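Local coordinates for protein NADH-rubredoxin oxidoreductase (PDB 3KLJ) that catalyses the NADH-dependent reduction of rubredoxin with one bound FAD, passing electrons on toward oxygen-detoxifying proteins, at residues T10-G16 with C32-I38; P19-A24 with A280-E285; I110-S114 with G264-E268. All blocks are in the same frame, centred on the assembly; numbering follows the deposited sequence.

Contact 1: residues T10-G16 with C32-I38. With FAD (flavin-adenine dinucleotide), chain B.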
loop_
_atom_site.group_PDB
_atom_site.type_symbol
_atom_site.label_atom_id
_atom_site.label_comp_id
_atom_site.label_asym_id
_atom_site.label_seq_id
_atom_site.Cartn_x
_atom_site.Cartn_y
_atom_site.Cartn_z
ATOM N N THR A 10 0.536 -14.121 27.056
ATOM C CA THR A 10 1.710 -13.249 26.928
ATOM C C THR A 10 1.396 -11.834 27.391
ATOM O O THR A 10 0.235 -11.507 27.630
ATOM C CB THR A 10 2.233 -13.179 25.464
ATOM O OG1 THR A 10 1.150 -12.893 24.568
ATOM C CG2 THR A 10 2.872 -14.484 25.072
ATOM N N LYS A 11 2.433 -11.005 27.529
ATOM C CA LYS A 11 2.263 -9.590 27.856
ATOM C C LYS A 11 1.758 -8.848 26.612
ATOM O O LYS A 11 0.646 -8.303 26.603
ATOM C CB LYS A 11 3.583 -8.975 28.348
ATOM C CG LYS A 11 3.856 -9.057 29.858
ATOM C CD LYS A 11 4.169 -10.467 30.325
ATOM C CE LYS A 11 5.187 -10.466 31.462
ATOM N NZ LYS A 11 4.805 -9.542 32.566
ATOM N N ILE A 12 2.586 -8.845 25.566
ATOM C CA ILE A 12 2.255 -8.178 24.305
ATOM C C ILE A 12 1.924 -9.191 23.221
ATOM O O ILE A 12 2.777 -10.005 22.822
ATOM C CB ILE A 12 3.396 -7.251 23.822
ATOM C CG1 ILE A 12 3.819 -6.298 24.952
ATOM C CG2 ILE A 12 2.987 -6.509 22.543
ATOM C CD1 ILE A 12 4.650 -5.155 24.487
ATOM N N LEU A 13 0.674 -9.138 22.769
ATOM C CA LEU A 13 0.205 -9.938 21.654
ATOM C C LEU A 13 0.153 -9.066 20.412
ATOM O O LEU A 13 -0.496 -8.019 20.408
ATOM C CB LEU A 13 -1.195 -10.476 21.917
ATOM C CG LEU A 13 -1.493 -11.929 21.542
ATOM C CD1 LEU A 13 -2.940 -12.114 21.078
ATOM C CD2 LEU A 13 -0.502 -12.510 20.537
ATOM N N ILE A 14 0.841 -9.514 19.366
ATOM C CA ILE A 14 0.851 -8.816 18.088
ATOM C C ILE A 14 0.104 -9.645 17.047
ATOM O O ILE A 14 0.524 -10.757 16.688
ATOM C CB ILE A 14 2.294 -8.491 17.642
ATOM C CG1 ILE A 14 2.931 -7.500 18.621
ATOM C CG2 ILE A 14 2.323 -7.919 16.225
ATOM C CD1 ILE A 14 4.403 -7.286 18.394
ATOM N N LEU A 15 -1.008 -9.091 16.575
ATOM C CA LEU A 15 -1.880 -9.748 15.617
ATOM C C LEU A 15 -1.512 -9.333 14.190
ATOM O O LEU A 15 -1.898 -8.252 13.718
ATOM C CB LEU A 15 -3.339 -9.411 15.950
ATOM C CG LEU A 15 -4.456 -10.359 15.519
ATOM C CD1 LEU A 15 -5.784 -10.033 16.258
ATOM C CD2 LEU A 15 -4.650 -10.332 13.997
ATOM N N GLY A 16 -0.757 -10.203 13.520
ATOM C CA GLY A 16 -0.235 -9.966 12.183
ATOM C C GLY A 16 1.265 -9.723 12.215
ATOM O O GLY A 16 1.748 -8.902 13.000
ATOM N N CYS A 32 9.623 -4.433 27.123
ATOM C CA CYS A 32 8.798 -5.549 27.591
ATOM C C CYS A 32 9.496 -6.865 27.307
ATOM O O CYS A 32 10.285 -6.978 26.365
ATOM C CB CYS A 32 7.394 -5.531 26.985
ATOM S SG CYS A 32 6.080 -5.298 28.212
ATOM N N ASP A 33 9.233 -7.863 28.145
ATOM C CA ASP A 33 10.010 -9.115 28.085
ATOM C C ASP A 33 9.229 -10.371 27.663
ATOM O O ASP A 33 9.739 -11.491 27.789
ATOM C CB ASP A 33 10.756 -9.351 29.414
ATOM C CG ASP A 33 9.818 -9.667 30.577
ATOM O OD1 ASP A 33 8.608 -9.354 30.492
ATOM O OD2 ASP A 33 10.299 -10.234 31.586
ATOM N N ASP A 34 8.007 -10.184 27.170
ATOM C CA ASP A 34 7.147 -11.298 26.793
ATOM C C ASP A 34 6.277 -10.908 25.592
ATOM O O ASP A 34 5.140 -10.444 25.750
ATOM C CB ASP A 34 6.289 -11.720 27.992
ATOM C CG ASP A 34 5.475 -12.979 27.734
ATOM O OD1 ASP A 34 5.661 -13.636 26.689
ATOM O OD2 ASP A 34 4.639 -13.315 28.596
ATOM N N ILE A 35 6.835 -11.114 24.399
ATOM C CA ILE A 35 6.220 -10.701 23.136
ATOM C C ILE A 35 5.904 -11.906 22.246
ATOM O O ILE A 35 6.782 -12.744 21.965
ATOM C CB ILE A 35 7.158 -9.744 22.353
ATOM C CG1 ILE A 35 7.683 -8.621 23.254
ATOM C CG2 ILE A 35 6.467 -9.185 21.104
ATOM C CD1 ILE A 35 9.054 -8.098 22.814
ATOM N N THR A 36 4.657 -11.971 21.786
ATOM C CA THR A 36 4.207 -13.008 20.857
ATOM C C THR A 36 3.560 -12.402 19.620
ATOM O O THR A 36 2.702 -11.526 19.729
ATOM C CB THR A 36 3.195 -13.946 21.536
ATOM O OG1 THR A 36 3.822 -14.560 22.656
ATOM C CG2 THR A 36 2.716 -15.036 20.593
ATOM N N MET A 37 3.970 -12.890 18.454
ATOM C CA MET A 37 3.409 -12.471 17.182
ATOM C C MET A 37 2.644 -13.614 16.542
ATOM O O MET A 37 3.164 -14.730 16.429
ATOM C CB MET A 37 4.519 -12.047 16.226
ATOM C CG MET A 37 5.484 -11.017 16.775
ATOM S SD MET A 37 6.677 -10.542 15.504
ATOM C CE MET A 37 5.623 -9.451 14.539
ATOM N N ILE A 38 1.416 -13.326 16.120
ATOM C CA ILE A 38 0.605 -14.268 15.363
ATOM C C ILE A 38 0.669 -13.898 13.881
ATOM O O ILE A 38 0.439 -12.745 13.539
ATOM C CB ILE A 38 -0.872 -14.222 15.830
ATOM C CG1 ILE A 38 -0.980 -14.589 17.315
ATOM C CG2 ILE A 38 -1.746 -15.147 14.978
ATOM C CD1 ILE A 38 -2.241 -14.053 17.981
HETATM P PA FAD B . 0.894 -6.359 5.923
HETATM O O1A FAD B . -0.277 -6.734 5.053
HETATM O O2A FAD B . 2.172 -6.183 5.139
HETATM O O5B FAD B . 1.093 -7.465 7.056
HETATM C C5B FAD B . -0.003 -7.921 7.828
HETATM C C4B FAD B . 0.186 -9.404 8.147
HETATM O O4B FAD B . -0.849 -9.841 9.027
HETATM C C3B FAD B . 0.079 -10.259 6.887
HETATM O O3B FAD B . 1.202 -11.122 6.814
HETATM C C2B FAD B . -1.210 -11.043 7.048
HETATM O O2B FAD B . -1.115 -12.353 6.536
HETATM C C1B FAD B . -1.389 -11.065 8.559
HETATM N N9A FAD B . -2.791 -11.226 8.988
HETATM C C8A FAD B . -3.914 -10.731 8.380
HETATM N N7A FAD B . -4.995 -11.107 9.101
HETATM C C5A FAD B . -4.583 -11.828 10.164
HETATM C C6A FAD B . -5.275 -12.451 11.203
HETATM N N6A FAD B . -6.595 -12.626 11.119
HETATM N N1A FAD B . -4.556 -13.140 12.165
HETATM C C2A FAD B . -3.177 -13.213 12.100
HETATM N N3A FAD B . -2.502 -12.602 11.060
HETATM C C4A FAD B . -3.196 -11.913 10.106
HETATM N N1 FAD B . 3.989 0.606 0.001
HETATM C C2 FAD B . 4.768 1.718 -0.238
HETATM O O2 FAD B . 4.827 2.602 0.599
HETATM N N3 FAD B . 5.504 1.832 -1.400
HETATM C C4 FAD B . 5.452 0.833 -2.343
HETATM O O4 FAD B . 6.111 0.972 -3.378
HETATM C C4X FAD B . 4.654 -0.299 -2.122
HETATM N N5 FAD B . 4.591 -1.324 -3.053
HETATM C C5X FAD B . 3.806 -2.438 -2.823
HETATM C C6 FAD B . 3.743 -3.467 -3.772
HETATM C C7 FAD B . 2.950 -4.598 -3.518
HETATM C C7M FAD B . 2.878 -5.703 -4.531
HETATM C C8 FAD B . 2.218 -4.690 -2.334
HETATM C C8M FAD B . 1.352 -5.889 -2.039
HETATM C C9 FAD B . 2.281 -3.662 -1.401
HETATM C C9A FAD B . 3.076 -2.536 -1.638
HETATM N N10 FAD B . 3.141 -1.513 -0.695
HETATM C C10 FAD B . 3.926 -0.402 -0.935
HETATM C "C1'" FAD B . 2.343 -1.602 0.564
HETATM C "C2'" FAD B . 3.160 -2.084 1.744
HETATM O "O2'" FAD B . 3.564 -3.415 1.492
HETATM C "C3'" FAD B . 2.265 -2.019 2.965
HETATM O "O3'" FAD B . 1.964 -0.668 3.260
HETATM C "C4'" FAD B . 2.886 -2.651 4.198
HETATM O "O4'" FAD B . 3.244 -4.003 3.940
HETATM C "C5'" FAD B . 1.854 -2.632 5.319
HETATM O "O5'" FAD B . 2.376 -3.388 6.381
HETATM P P FAD B . 1.394 -3.985 7.479
HETATM O O1P FAD B . 2.223 -4.701 8.532
HETATM O O2P FAD B . 0.477 -2.921 8.029
HETATM O O3P FAD B . 0.439 -5.017 6.686
#

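Contact 2: residues P19-A24 with A280-E285. With FAD (flavin-adenine dinucleotide), chain B.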
loop_
_atom_site.group_PDB
_atom_site.type_symbol
_atom_site.label_atom_id
_atom_site.label_comp_id
_atom_site.label_asym_id
_atom_site.label_seq_id
_atom_site.Cartn_x
_atom_site.Cartn_y
_atom_site.Cartn_z
ATOM N N PRO A 19 5.331 -5.809 8.147
ATOM C CA PRO A 19 6.206 -4.698 8.563
ATOM C C PRO A 19 5.699 -3.940 9.799
ATOM O O PRO A 19 6.508 -3.564 10.661
ATOM C CB PRO A 19 6.238 -3.800 7.320
ATOM C CG PRO A 19 6.039 -4.780 6.175
ATOM C CD PRO A 19 5.032 -5.764 6.698
ATOM N N ALA A 20 4.388 -3.745 9.913
ATOM C CA ALA A 20 3.846 -3.022 11.073
ATOM C C ALA A 20 4.018 -3.818 12.352
ATOM O O ALA A 20 4.568 -3.300 13.332
ATOM C CB ALA A 20 2.382 -2.626 10.870
ATOM N N GLY A 21 3.557 -5.072 12.335
ATOM C CA GLY A 21 3.785 -6.002 13.439
ATOM C C GLY A 21 5.249 -6.126 13.830
ATOM O O GLY A 21 5.595 -6.071 15.018
ATOM N N PHE A 22 6.119 -6.299 12.839
ATOM C CA PHE A 22 7.545 -6.377 13.114
ATOM C C PHE A 22 8.051 -5.141 13.865
ATOM O O PHE A 22 8.739 -5.270 14.882
ATOM C CB PHE A 22 8.389 -6.583 11.852
ATOM C CG PHE A 22 9.838 -6.325 12.095
ATOM C CD1 PHE A 22 10.626 -7.289 12.720
ATOM C CD2 PHE A 22 10.395 -5.084 11.801
ATOM C CE1 PHE A 22 11.957 -7.042 12.997
ATOM C CE2 PHE A 22 11.740 -4.831 12.077
ATOM C CZ PHE A 22 12.517 -5.809 12.674
ATOM N N SER A 23 7.719 -3.955 13.352
ATOM C CA SER A 23 8.145 -2.700 13.968
ATOM C C SER A 23 7.673 -2.581 15.421
ATOM O O SER A 23 8.403 -2.083 16.276
ATOM C CB SER A 23 7.668 -1.505 13.148
ATOM O OG SER A 23 8.215 -0.303 13.663
ATOM N N ALA A 24 6.456 -3.050 15.708
ATOM C CA ALA A 24 5.961 -3.050 17.099
ATOM C C ALA A 24 6.790 -3.974 17.998
ATOM O O ALA A 24 7.168 -3.591 19.108
ATOM C CB ALA A 24 4.499 -3.427 17.159
ATOM N N ALA A 280 3.536 2.108 8.063
ATOM C CA ALA A 280 3.503 0.832 8.778
ATOM C C ALA A 280 4.630 0.745 9.801
ATOM O O ALA A 280 4.406 0.405 10.966
ATOM C CB ALA A 280 3.577 -0.336 7.794
ATOM N N ASN A 281 5.841 1.037 9.347
ATOM C CA ASN A 281 7.016 1.034 10.212
ATOM C C ASN A 281 6.854 1.992 11.391
ATOM O O ASN A 281 7.091 1.618 12.543
ATOM C CB ASN A 281 8.263 1.406 9.408
ATOM C CG ASN A 281 8.629 0.356 8.380
ATOM O OD1 ASN A 281 9.130 0.677 7.297
ATOM N ND2 ASN A 281 8.374 -0.907 8.710
ATOM N N LYS A 282 6.437 3.227 11.105
ATOM C CA LYS A 282 6.382 4.262 12.130
ATOM C C LYS A 282 5.183 4.092 13.070
ATOM O O LYS A 282 5.304 4.301 14.282
ATOM C CB LYS A 282 6.370 5.645 11.477
ATOM C CG LYS A 282 7.486 6.579 11.941
ATOM C CD LYS A 282 6.990 7.554 13.030
ATOM C CE LYS A 282 7.682 7.348 14.378
ATOM N NZ LYS A 282 7.454 5.985 14.943
ATOM N N GLN A 283 4.029 3.710 12.526
ATOM C CA GLN A 283 2.885 3.411 13.399
ATOM C C GLN A 283 3.125 2.151 14.234
ATOM O O GLN A 283 2.776 2.118 15.408
ATOM C CB GLN A 283 1.566 3.322 12.636
ATOM C CG GLN A 283 1.075 4.677 12.097
ATOM C CD GLN A 283 -0.230 4.562 11.331
ATOM O OE1 GLN A 283 -0.636 3.465 10.931
ATOM N NE2 GLN A 283 -0.882 5.707 11.090
ATOM N N GLY A 284 3.709 1.119 13.631
ATOM C CA GLY A 284 4.078 -0.089 14.382
ATOM C C GLY A 284 4.979 0.231 15.567
ATOM O O GLY A 284 4.742 -0.231 16.686
ATOM N N GLU A 285 6.009 1.036 15.317
ATOM C CA GLU A 285 6.899 1.523 16.366
ATOM C C GLU A 285 6.151 2.244 17.516
ATOM O O GLU A 285 6.347 1.920 18.688
ATOM C CB GLU A 285 7.966 2.432 15.760
ATOM C CG GLU A 285 8.884 3.061 16.798
ATOM C CD GLU A 285 9.874 4.052 16.219
ATOM O OE1 GLU A 285 9.700 4.527 15.072
ATOM O OE2 GLU A 285 10.842 4.362 16.934
HETATM P PA FAD B . 0.894 -6.359 5.923
HETATM O O1A FAD B . -0.277 -6.734 5.053
HETATM O O2A FAD B . 2.172 -6.183 5.139
HETATM O O5B FAD B . 1.093 -7.465 7.056
HETATM C C5B FAD B . -0.003 -7.921 7.828
HETATM C C4B FAD B . 0.186 -9.404 8.147
HETATM O O4B FAD B . -0.849 -9.841 9.027
HETATM C C3B FAD B . 0.079 -10.259 6.887
HETATM O O3B FAD B . 1.202 -11.122 6.814
HETATM C C2B FAD B . -1.210 -11.043 7.048
HETATM O O2B FAD B . -1.115 -12.353 6.536
HETATM C C1B FAD B . -1.389 -11.065 8.559
HETATM N N9A FAD B . -2.791 -11.226 8.988
HETATM C C8A FAD B . -3.914 -10.731 8.380
HETATM N N7A FAD B . -4.995 -11.107 9.101
HETATM C C5A FAD B . -4.583 -11.828 10.164
HETATM C C6A FAD B . -5.275 -12.451 11.203
HETATM N N6A FAD B . -6.595 -12.626 11.119
HETATM N N1A FAD B . -4.556 -13.140 12.165
HETATM C C2A FAD B . -3.177 -13.213 12.100
HETATM N N3A FAD B . -2.502 -12.602 11.060
HETATM C C4A FAD B . -3.196 -11.913 10.106
HETATM N N1 FAD B . 3.989 0.606 0.001
HETATM C C2 FAD B . 4.768 1.718 -0.238
HETATM O O2 FAD B . 4.827 2.602 0.599
HETATM N N3 FAD B . 5.504 1.832 -1.400
HETATM C C4 FAD B . 5.452 0.833 -2.343
HETATM O O4 FAD B . 6.111 0.972 -3.378
HETATM C C4X FAD B . 4.654 -0.299 -2.122
HETATM N N5 FAD B . 4.591 -1.324 -3.053
HETATM C C5X FAD B . 3.806 -2.438 -2.823
HETATM C C6 FAD B . 3.743 -3.467 -3.772
HETATM C C7 FAD B . 2.950 -4.598 -3.518
HETATM C C7M FAD B . 2.878 -5.703 -4.531
HETATM C C8 FAD B . 2.218 -4.690 -2.334
HETATM C C8M FAD B . 1.352 -5.889 -2.039
HETATM C C9 FAD B . 2.281 -3.662 -1.401
HETATM C C9A FAD B . 3.076 -2.536 -1.638
HETATM N N10 FAD B . 3.141 -1.513 -0.695
HETATM C C10 FAD B . 3.926 -0.402 -0.935
HETATM C "C1'" FAD B . 2.343 -1.602 0.564
HETATM C "C2'" FAD B . 3.160 -2.084 1.744
HETATM O "O2'" FAD B . 3.564 -3.415 1.492
HETATM C "C3'" FAD B . 2.265 -2.019 2.965
HETATM O "O3'" FAD B . 1.964 -0.668 3.260
HETATM C "C4'" FAD B . 2.886 -2.651 4.198
HETATM O "O4'" FAD B . 3.244 -4.003 3.940
HETATM C "C5'" FAD B . 1.854 -2.632 5.319
HETATM O "O5'" FAD B . 2.376 -3.388 6.381
HETATM P P FAD B . 1.394 -3.985 7.479
HETATM O O1P FAD B . 2.223 -4.701 8.532
HETATM O O2P FAD B . 0.477 -2.921 8.029
HETATM O O3P FAD B . 0.439 -5.017 6.686
#

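Contact 3: residues I110-S114 with G264-E268. With FAD (flavin-adenine dinucleotide), chain B.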
loop_
_atom_site.group_PDB
_atom_site.type_symbol
_atom_site.label_atom_id
_atom_site.label_comp_id
_atom_site.label_asym_id
_atom_site.label_seq_id
_atom_site.Cartn_x
_atom_site.Cartn_y
_atom_site.Cartn_z
ATOM N N ILE A 110 -3.002 -4.717 17.021
ATOM C CA ILE A 110 -3.568 -5.217 15.757
ATOM C C ILE A 110 -2.819 -4.639 14.551
ATOM O O ILE A 110 -2.858 -3.425 14.285
ATOM C CB ILE A 110 -5.088 -4.907 15.640
ATOM C CG1 ILE A 110 -5.851 -5.497 16.825
ATOM C CG2 ILE A 110 -5.644 -5.441 14.315
ATOM C CD1 ILE A 110 -7.308 -4.988 16.956
ATOM N N ALA A 111 -2.146 -5.525 13.820
ATOM C CA ALA A 111 -1.306 -5.139 12.695
ATOM C C ALA A 111 -1.581 -6.080 11.506
ATOM O O ALA A 111 -0.665 -6.630 10.896
ATOM C CB ALA A 111 0.167 -5.177 13.118
ATOM N N SER A 112 -2.864 -6.254 11.197
ATOM C CA SER A 112 -3.318 -7.289 10.260
ATOM C C SER A 112 -3.334 -6.825 8.800
ATOM O O SER A 112 -3.811 -7.544 7.929
ATOM C CB SER A 112 -4.707 -7.772 10.663
ATOM O OG SER A 112 -5.585 -6.662 10.773
ATOM N N GLY A 113 -2.812 -5.628 8.534
ATOM C CA GLY A 113 -2.626 -5.162 7.160
ATOM C C GLY A 113 -3.867 -5.090 6.275
ATOM O O GLY A 113 -4.953 -4.713 6.729
ATOM N N SER A 114 -3.693 -5.438 5.003
ATOM C CA SER A 114 -4.746 -5.271 4.008
ATOM C C SER A 114 -5.127 -6.569 3.305
ATOM O O SER A 114 -4.427 -7.573 3.402
ATOM C CB SER A 114 -4.323 -4.235 2.950
ATOM O OG SER A 114 -4.092 -2.971 3.543
ATOM N N GLY A 264 -0.406 0.595 10.994
ATOM C CA GLY A 264 -0.079 0.208 9.625
ATOM C C GLY A 264 -1.315 0.230 8.744
ATOM O O GLY A 264 -2.234 1.031 8.961
ATOM N N ASP A 265 -1.339 -0.671 7.770
ATOM C CA ASP A 265 -2.383 -0.725 6.738
ATOM C C ASP A 265 -3.809 -0.890 7.266
ATOM O O ASP A 265 -4.757 -0.458 6.607
ATOM C CB ASP A 265 -2.085 -1.861 5.742
ATOM C CG ASP A 265 -1.299 -1.404 4.534
ATOM O OD1 ASP A 265 -1.503 -1.987 3.442
ATOM O OD2 ASP A 265 -0.473 -0.478 4.661
ATOM N N VAL A 266 -3.955 -1.525 8.432
ATOM C CA VAL A 266 -5.273 -1.785 9.009
ATOM C C VAL A 266 -5.862 -0.555 9.738
ATOM O O VAL A 266 -7.056 -0.528 10.036
ATOM C CB VAL A 266 -5.245 -2.992 9.992
ATOM C CG1 VAL A 266 -4.562 -2.610 11.323
ATOM C CG2 VAL A 266 -6.674 -3.522 10.257
ATOM N N ALA A 267 -5.021 0.441 10.008
ATOM C CA ALA A 267 -5.356 1.527 10.916
ATOM C C ALA A 267 -5.657 2.839 10.202
ATOM O O ALA A 267 -5.016 3.185 9.210
ATOM C CB ALA A 267 -4.228 1.726 11.928
ATOM N N GLU A 268 -6.638 3.565 10.731
ATOM C CA GLU A 268 -7.084 4.819 10.160
ATOM C C GLU A 268 -6.895 5.936 11.196
ATOM O O GLU A 268 -7.483 5.894 12.289
ATOM C CB GLU A 268 -8.549 4.683 9.729
ATOM C CG GLU A 268 -9.209 5.961 9.214
ATOM C CD GLU A 268 -10.603 5.708 8.620
ATOM O OE1 GLU A 268 -11.378 6.687 8.468
ATOM O OE2 GLU A 268 -10.920 4.539 8.288
HETATM P PA FAD B . 0.894 -6.359 5.923
HETATM O O1A FAD B . -0.277 -6.734 5.053
HETATM O O2A FAD B . 2.172 -6.183 5.139
HETATM O O5B FAD B . 1.093 -7.465 7.056
HETATM C C5B FAD B . -0.003 -7.921 7.828
HETATM C C4B FAD B . 0.186 -9.404 8.147
HETATM O O4B FAD B . -0.849 -9.841 9.027
HETATM C C3B FAD B . 0.079 -10.259 6.887
HETATM O O3B FAD B . 1.202 -11.122 6.814
HETATM C C2B FAD B . -1.210 -11.043 7.048
HETATM O O2B FAD B . -1.115 -12.353 6.536
HETATM C C1B FAD B . -1.389 -11.065 8.559
HETATM N N9A FAD B . -2.791 -11.226 8.988
HETATM C C8A FAD B . -3.914 -10.731 8.380
HETATM N N7A FAD B . -4.995 -11.107 9.101
HETATM C C5A FAD B . -4.583 -11.828 10.164
HETATM C C6A FAD B . -5.275 -12.451 11.203
HETATM N N6A FAD B . -6.595 -12.626 11.119
HETATM N N1A FAD B . -4.556 -13.140 12.165
HETATM C C2A FAD B . -3.177 -13.213 12.100
HETATM N N3A FAD B . -2.502 -12.602 11.060
HETATM C C4A FAD B . -3.196 -11.913 10.106
HETATM N N1 FAD B . 3.989 0.606 0.001
HETATM C C2 FAD B . 4.768 1.718 -0.238
HETATM O O2 FAD B . 4.827 2.602 0.599
HETATM N N3 FAD B . 5.504 1.832 -1.400
HETATM C C4 FAD B . 5.452 0.833 -2.343
HETATM O O4 FAD B . 6.111 0.972 -3.378
HETATM C C4X FAD B . 4.654 -0.299 -2.122
HETATM N N5 FAD B . 4.591 -1.324 -3.053
HETATM C C5X FAD B . 3.806 -2.438 -2.823
HETATM C C6 FAD B . 3.743 -3.467 -3.772
HETATM C C7 FAD B . 2.950 -4.598 -3.518
HETATM C C7M FAD B . 2.878 -5.703 -4.531
HETATM C C8 FAD B . 2.218 -4.690 -2.334
HETATM C C8M FAD B . 1.352 -5.889 -2.039
HETATM C C9 FAD B . 2.281 -3.662 -1.401
HETATM C C9A FAD B . 3.076 -2.536 -1.638
HETATM N N10 FAD B . 3.141 -1.513 -0.695
HETATM C C10 FAD B . 3.926 -0.402 -0.935
HETATM C "C1'" FAD B . 2.343 -1.602 0.564
HETATM C "C2'" FAD B . 3.160 -2.084 1.744
HETATM O "O2'" FAD B . 3.564 -3.415 1.492
HETATM C "C3'" FAD B . 2.265 -2.019 2.965
HETATM O "O3'" FAD B . 1.964 -0.668 3.260
HETATM C "C4'" FAD B . 2.886 -2.651 4.198
HETATM O "O4'" FAD B . 3.244 -4.003 3.940
HETATM C "C5'" FAD B . 1.854 -2.632 5.319
HETATM O "O5'" FAD B . 2.376 -3.388 6.381
HETATM P P FAD B . 1.394 -3.985 7.479
HETATM O O1P FAD B . 2.223 -4.701 8.532
HETATM O O2P FAD B . 0.477 -2.921 8.029
HETATM O O3P FAD B . 0.439 -5.017 6.686
HETATM O O HOH W 1 -1.541 -3.389 9.644
HETATM O O HOH W 2 -5.416 -0.706 3.661
#

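Contact 1: residues T10-G16 with C32-I38
Apolar side chains pack on both faces of strands 12-15 and 35-38, the two parallel strands of the Rossmann beta-alpha-beta unit whose crossover is helix 19-28. On the helix-facing side Ile14 CD1 lies 3.9 Å from Ile35 CG2 and Ile14 CG2 4.0 Å from Met37 CE, with Ala25 and Ala28 of that helix packed above; on the other face Leu13 CD2 reaches Ile38 CD1 at 3.5 Å. The segment axes approach to 4.8 Å and their N-to-C directions differ by 17°. Their parallel register is fixed by hydrogen bonds from Ile12 N to Asp34 O (3.0 Å), Thr36 N to Ile12 O (2.9 Å), Ile14 N to Thr36 O (2.8 Å) and Ile38 N to Ile14 O (2.8 Å). At the polar end, Lys11 N makes only weak bonds to Asp34, whose OD1 forms a salt bridge with Lys78. At the cofactor end, Gly16 N bonds Ile38 O at 2.8 Å, and Gly16 CA approaches FAD O4B to 3.2 Å, where a CB would clash.

Contact 2: residues P19-A24 with A280-E285
A very short hydrogen bond, 2.5 Å from Ser23 OG to Asn281 O in the conformer given, joins two closely packed helices. The acceptor is a backbone carbonyl already bonded within its own helix, by Glu285 N at 3.0 Å. Ser23 acts as a knob in a hole formed by Ala280, Asn281, Gly284 and Glu285. The axes of segments 19-24 and 280-285 come within 6.9 Å and cross at -39°, a separation that small residues make possible: Ala20 CA and Gly284 CA are 4.4 Å apart, and a CB modelled on Gly284 would fall 2.2 Å from Ala20 O. Backbone atoms therefore meet directly, through CA-H...O contacts from Ala20 CA to Ala280 O (3.5 Å), Gly284 CA to Ala20 O (3.4 Å) and Ala24 CA to Gly284 O (3.1 Å). Nearer the cofactor, Ala20 CB touches Ala280 CB at 4.0 Å. There Ala20 N donates a 2.7 Å hydrogen bond to FAD O1P, the way a dinucleotide-binding helix receives a phosphate at its N-terminal end, while Ala280 CB lies 3.6 Å from FAD O5'. In the fold, helix 19-28 follows strand 12-15 and turns Phe22 onto Trp71 of helix 69-74, whereas helix 277-291 sends Gln283 to Gly264 N and against Ala267 and Phe269 of strand 267-269.

Contact 3: residues I110-S114 with G264-E268
Val266 packs its side chain against residues Ile110 to Gly113: CG1 is 3.5 Å from Ile110 O and 4.3 Å from Ile110 CG2, CG2 is 3.4 Å from Ser112 OG, itself hydrogen-bonded to Asn232 O, and CB is 3.7 Å from Gly113 O. The two segments lie at and beyond the C-terminal ends of strands 107-110 and 260-262, neighbours in the parallel sheet of the FAD-binding domain of this glutathione reductase-type (GR) fold, and together they line the pocket beside the pyrophosphate and ribityl chain. Gly113 CA packs 3.6 Å from Asp265 CB and 3.1 Å from FAD O3P. A CB on Gly113 would clash with FAD O1A, and one on Gly264 with FAD O2P, so the absence of side chains lets both backbones come close to the phosphates. Asp265, an established FAD-binding residue, works with both ends: its N donates to FAD O2P at 2.9 Å, and its OD2 accepts from FAD O3' at 2.8 Å. Its other carboxylate oxygen, OD1, accepts from Ser114 OG at 2.8 Å, tying the segments together directly. A water bridges the segments and the cofactor, accepting from Gly113 N at 2.8 Å and Val266 N at 3.3 Å while donating to FAD O2P at 2.6 Å.

All three contacts touch one extended FAD, in overlapping parts. Contact 1 meets the adenosine end, with Leu15 CD2 3.4 Å from FAD N1A, while contacts 2 and 3 meet the pyrophosphate, giving its O1P and O2P separate backbone donors; contact 3 extends along the cofactor to O3'. The centres of contacts 1 and 2 lie about 13 Å apart. Those of contacts 1 and 3 are about 16 Å apart, and those of contacts 2 and 3 about 10 Å. Each pair also touches directly. Met37 CE packs 3.4 Å from Gly21 O, the sheet of contact 1 meeting the first helix of contact 2; Leu15 O lies 2.7 Å from Ala111 N, joining contacts 1 and 3; Gln283 OE1 sits 2.9 Å from Gly264 N, joining contacts 2 and 3.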